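PDB 3K11: putative glycosyl hydrolase from Bacteroides thetaiotaomicron VPI-5482, which is probably a hydrolase of glycoside hydrolase family 88, although its own substrate is not established. Local coordinates for residues A[31-36]-A[100-105]; A[258-263]-A[380-385]. All blocks are in the same frame, centred on the assembly; numbering follows the deposited sequence. Where two conformers were deposited one is given.

Contact 1 (A[31-36]-A[100-105]); sequences QVKKDI and DKRYTD
Lys33 and Asp100 meet between two helices, 29-45 and the start of 101-128, whose short segments run roughly parallel, their axes inclined by 27° and no closer than 13.7 Å. Across so wide a gap, long side chains must do the joining. Lys33 leaves its helix with CG anti to the backbone N (chi1 178°); the chain then bends at chi2 and chi4, and NZ forms a salt bridge with Asp100 OD2 at 2.8 Å, meeting the anti side of that oxygen. The syn side faces Arg102, which grips the carboxylate side-on: NH2 bonds to Asp100 OD2 at 2.9 Å and NE to Asp100 OD1 at 3.2 Å. Asp100 is also the N-cap of helix 101-128, its OD1 accepting from Arg102 N at 3.1 Å, so a short acidic residue suits a place that serves both a helix end and two cations. Lys33 and Tyr103 also reach toward each other, tip to tip, with Lys33 CE 3.3 Å from Tyr103 OH. The Ile36 side chain crosses that of Tyr103 at about a right angle, its CD1 3.6 Å from Tyr103 OH, and the hydroxyl itself is hydrogen-bonded to Asp37. Lys33 NZ and Arg102 NH2 lie 4.1 Å apart; with Asp37 also salt-bridged to both, two carboxylates probably offset the repulsion of two cations, giving a charge-balanced network that ties the two helices together.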
# COMPACT_ATOMS: atom_id res chain seq x y z
N GLN A 31 29.99 19.45 1.51
CA GLN A 31 28.94 19.42 2.53
C GLN A 31 28.85 18.00 3.14
O GLN A 31 28.84 17.87 4.37
CB GLN A 31 27.58 19.89 1.98
CG GLN A 31 26.49 20.04 3.07
CD GLN A 31 26.94 20.83 4.30
OE1 GLN A 31 27.37 22.00 4.21
NE2 GLN A 31 26.87 20.19 5.45
N VAL A 32 28.87 16.95 2.31
CA VAL A 32 28.79 15.60 2.84
C VAL A 32 29.94 15.39 3.81
O VAL A 32 29.76 14.89 4.92
CB VAL A 32 28.81 14.50 1.74
CG1 VAL A 32 28.77 13.11 2.40
CG2 VAL A 32 27.64 14.67 0.75
N LYS A 33 31.14 15.84 3.43
CA LYS A 33 32.29 15.64 4.32
C LYS A 33 32.13 16.39 5.65
O LYS A 33 32.52 15.88 6.71
CB LYS A 33 33.58 16.03 3.59
CG LYS A 33 34.87 15.92 4.37
CD LYS A 33 35.26 14.52 4.69
CE LYS A 33 36.76 14.40 4.95
NZ LYS A 33 37.18 15.19 6.12
N LYS A 34 31.59 17.60 5.59
CA LYS A 34 31.33 18.37 6.81
C LYS A 34 30.43 17.60 7.78
O LYS A 34 30.66 17.56 8.99
CB LYS A 34 30.69 19.70 6.43
CG LYS A 34 30.31 20.59 7.61
CD LYS A 34 29.62 21.89 7.14
CE LYS A 34 29.23 22.79 8.34
NZ LYS A 34 28.24 22.11 9.27
N ASP A 35 29.43 16.93 7.22
CA ASP A 35 28.48 16.19 8.02
C ASP A 35 29.06 14.91 8.61
O ASP A 35 28.91 14.65 9.80
CB ASP A 35 27.20 15.96 7.23
CG ASP A 35 26.37 17.25 7.08
OD1 ASP A 35 26.55 18.22 7.85
OD2 ASP A 35 25.51 17.31 6.19
N ILE A 36 29.77 14.13 7.81
CA ILE A 36 30.41 12.93 8.38
C ILE A 36 31.51 13.32 9.37
O ILE A 36 31.75 12.62 10.32
CB ILE A 36 30.84 11.85 7.34
CG1 ILE A 36 31.90 12.37 6.35
CG2 ILE A 36 29.62 11.30 6.63
CD1 ILE A 36 32.61 11.27 5.50
N ASP A 100 41.17 11.36 3.96
CA ASP A 100 41.37 11.86 5.30
C ASP A 100 41.87 10.67 6.15
O ASP A 100 41.10 9.80 6.54
CB ASP A 100 40.04 12.42 5.83
CG ASP A 100 40.17 13.14 7.15
OD1 ASP A 100 41.21 12.97 7.81
OD2 ASP A 100 39.22 13.87 7.51
N LYS A 101 43.15 10.68 6.48
CA LYS A 101 43.77 9.59 7.25
C LYS A 101 43.33 9.54 8.69
O LYS A 101 43.63 8.56 9.39
CB LYS A 101 45.29 9.74 7.22
CG LYS A 101 45.87 9.63 5.80
N ARG A 102 42.69 10.59 9.18
CA ARG A 102 42.17 10.57 10.56
C ARG A 102 41.20 9.39 10.74
O ARG A 102 41.13 8.80 11.82
CB ARG A 102 41.43 11.86 10.91
CG ARG A 102 42.29 13.14 10.96
CD ARG A 102 41.41 14.30 11.42
NE ARG A 102 40.22 14.39 10.56
CZ ARG A 102 38.98 14.69 10.95
NH1 ARG A 102 38.68 15.00 12.21
NH2 ARG A 102 38.01 14.67 10.06
N TYR A 103 40.45 9.09 9.69
CA TYR A 103 39.47 8.02 9.76
C TYR A 103 40.14 6.66 10.00
O TYR A 103 39.72 5.90 10.88
CB TYR A 103 38.60 7.98 8.51
CG TYR A 103 37.79 9.22 8.22
CD1 TYR A 103 37.20 9.96 9.22
CD2 TYR A 103 37.57 9.62 6.92
CE1 TYR A 103 36.45 11.08 8.93
CE2 TYR A 103 36.79 10.73 6.62
CZ TYR A 103 36.22 11.44 7.62
OH TYR A 103 35.45 12.54 7.35
N THR A 104 41.20 6.37 9.26
CA THR A 104 41.91 5.11 9.49
C THR A 104 42.77 5.18 10.76
O THR A 104 42.96 4.15 11.42
CB THR A 104 42.70 4.62 8.30
OG1 THR A 104 43.27 5.73 7.63
CG2 THR A 104 41.78 3.82 7.33
N ASP A 105 43.26 6.36 11.13
CA ASP A 105 44.00 6.49 12.40
C ASP A 105 43.13 6.04 13.57
O ASP A 105 43.60 5.41 14.52
CB ASP A 105 44.39 7.93 12.68
CG ASP A 105 45.52 8.45 11.78
OD1 ASP A 105 46.13 7.65 11.03
OD2 ASP A 105 45.76 9.68 11.82

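Contact 2 (A[258-263]-A[380-385]); sequences DHPAFC and MAFDPA. With EDO (1,2-ethanediol), chain D; EDO (1,2-ethanediol), chain H.
The Phe262 ring lies against the backbone of residues 381-384, with Asp383 O over one face and Ala381 O, Phe382 C and Pro384 N approaching obliquely; the Phe382 ring is in turn met obliquely by Phe262 CE2 and Pro260 CG. The Phe262 side chain sets out toward 380-385, and CG stands anti to its carbonyl carbon, beside the backbone N (chi1 -68°). Its CE1 comes 3.4 Å from Pro384 N and 3.8 Å from Pro384 CD, while CZ sits 3.6 Å from Asp383 N. A broad flat residue suits this place, since one ring can cover a run of peptide groups and a proline at once. Pro260 adds a smaller apolar touch, CG to Phe382 CD1 at 4.3 Å, and Tyr387 brings a further ring to Phe262, the two planes about 15° apart. An alanine in place of Phe262 would probably open a gap against the 381-384 backbone and leave Pro384 and the Phe382 ring without this apolar neighbour. On the loop's other flank two ethanediol molecules, probably from the crystallisation liquor, bind the backbone of His259: its N donates to O1 of one at 2.9 Å, and its O accepts from O2 of the other at 3.1 Å. Asp383 turns away from Phe262 to cap helix 384-388 through OD1 and Phe386 N, and its OD2 bonds to Tyr24 of the second subunit. That subunit also binds Asp258 through its Arg301 and Tyr350. The arrangement is apolar loop-to-loop packing at a subunit interface, joining the approach to helix 265-281 to the N-terminus of helix 384-388 in what is probably the (alpha/alpha)6 barrel of the family.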
# COMPACT_ATOMS: atom_id res chain seq x y z
N ASP A 258 4.01 -22.08 7.36
CA ASP A 258 3.95 -20.82 6.63
C ASP A 258 5.04 -19.97 7.23
O ASP A 258 5.42 -20.17 8.39
CB ASP A 258 2.63 -20.09 6.86
CG ASP A 258 1.52 -20.56 5.98
OD1 ASP A 258 1.73 -21.36 5.06
OD2 ASP A 258 0.40 -20.08 6.19
N HIS A 259 5.56 -19.02 6.45
CA HIS A 259 6.66 -18.18 6.87
C HIS A 259 6.29 -16.73 6.71
O HIS A 259 6.68 -16.10 5.74
CB HIS A 259 7.93 -18.53 6.09
CG HIS A 259 8.35 -19.96 6.25
ND1 HIS A 259 8.82 -20.47 7.45
CD2 HIS A 259 8.38 -20.99 5.36
CE1 HIS A 259 9.08 -21.75 7.30
NE2 HIS A 259 8.83 -22.10 6.04
N PRO A 260 5.59 -16.16 7.69
CA PRO A 260 5.15 -14.75 7.61
C PRO A 260 6.30 -13.79 7.39
O PRO A 260 7.41 -14.01 7.87
CB PRO A 260 4.52 -14.51 8.98
CG PRO A 260 4.09 -15.85 9.46
CD PRO A 260 5.17 -16.78 8.97
N ALA A 261 6.05 -12.74 6.60
CA ALA A 261 7.07 -11.79 6.22
C ALA A 261 6.86 -10.50 6.97
O ALA A 261 5.82 -9.88 6.85
CB ALA A 261 7.00 -11.54 4.72
N PHE A 262 7.84 -10.13 7.78
CA PHE A 262 7.93 -8.81 8.32
C PHE A 262 9.21 -8.24 7.72
O PHE A 262 10.31 -8.65 8.08
CB PHE A 262 7.94 -8.85 9.84
CG PHE A 262 6.59 -9.30 10.40
CD1 PHE A 262 5.57 -8.38 10.57
CD2 PHE A 262 6.34 -10.61 10.65
CE1 PHE A 262 4.33 -8.79 10.96
CE2 PHE A 262 5.08 -11.01 11.08
CZ PHE A 262 4.10 -10.08 11.22
N CYS A 263 9.07 -7.34 6.74
CA CYS A 263 10.21 -6.87 5.92
C CYS A 263 10.87 -5.70 6.62
O CYS A 263 10.77 -4.56 6.20
CB CYS A 263 9.71 -6.48 4.53
SG CYS A 263 8.95 -7.94 3.70
N MSE A 380 13.16 -10.71 16.87
CA MSE A 380 12.22 -11.27 15.88
C MSE A 380 10.84 -11.41 16.44
O MSE A 380 10.65 -11.94 17.53
CB MSE A 380 12.71 -12.65 15.44
CG MSE A 380 11.87 -13.28 14.30
SE MSE A 380 12.52 -14.99 13.80
CE MSE A 380 14.31 -14.32 13.17
N ALA A 381 9.84 -10.97 15.69
CA ALA A 381 8.46 -11.12 16.09
C ALA A 381 7.66 -11.75 14.93
O ALA A 381 8.09 -11.71 13.74
CB ALA A 381 7.83 -9.74 16.47
N PHE A 382 6.47 -12.22 15.28
CA PHE A 382 5.49 -12.65 14.30
C PHE A 382 4.18 -11.85 14.41
O PHE A 382 3.10 -12.34 14.11
CB PHE A 382 5.30 -14.16 14.38
CG PHE A 382 6.49 -14.89 13.91
CD1 PHE A 382 6.83 -14.84 12.57
CD2 PHE A 382 7.33 -15.51 14.78
CE1 PHE A 382 7.99 -15.42 12.11
CE2 PHE A 382 8.46 -16.09 14.32
CZ PHE A 382 8.78 -16.07 13.00
N ASP A 383 4.31 -10.60 14.82
CA ASP A 383 3.17 -9.67 14.80
C ASP A 383 3.72 -8.30 14.42
O ASP A 383 4.90 -8.03 14.66
CB ASP A 383 2.41 -9.63 16.14
CG ASP A 383 3.17 -8.91 17.23
OD1 ASP A 383 3.24 -7.65 17.18
OD2 ASP A 383 3.64 -9.60 18.18
N PRO A 384 2.89 -7.46 13.79
CA PRO A 384 3.40 -6.15 13.36
C PRO A 384 3.56 -5.11 14.44
O PRO A 384 4.39 -4.22 14.30
CB PRO A 384 2.34 -5.67 12.37
CG PRO A 384 1.07 -6.36 12.82
CD PRO A 384 1.52 -7.73 13.31
N ALA A 385 2.79 -5.19 15.52
CA ALA A 385 2.92 -4.19 16.60
C ALA A 385 4.34 -4.08 17.15
O ALA A 385 4.85 -2.99 17.37
CB ALA A 385 1.88 -4.49 17.73
C1 EDO D . 3.96 -18.17 3.17
O1 EDO D . 4.96 -19.04 3.63
C2 EDO D . 3.39 -17.41 4.36
O2 EDO D . 3.12 -16.04 4.06
C1 EDO H . 4.75 -13.58 1.21
O1 EDO H . 5.11 -14.82 0.56
C2 EDO H . 5.32 -13.47 2.62
O2 EDO H . 5.26 -14.67 3.40

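How the contacts relate
Contacts 1 and 2 share no helix and lie on opposite sides of the chain's centre, their centres 38 Å apart and their nearest atoms about 25 Å apart. Contact 1 is partly buried and joins two helices of one chain, untouched by the other subunits of the assembly; its chemistry is ionic, with a few apolar touches around one tyrosine beside it. Contact 2 is the more buried and brings a loop against a loop that runs into a helix, through rings, prolines and backbone, with Asp258 and Asp383 also bonded to a second subunit. Each has an aspartate N-cap at the start of a helix, but in 100-105 that residue bridges the segments, whereas in 380-385 it faces away.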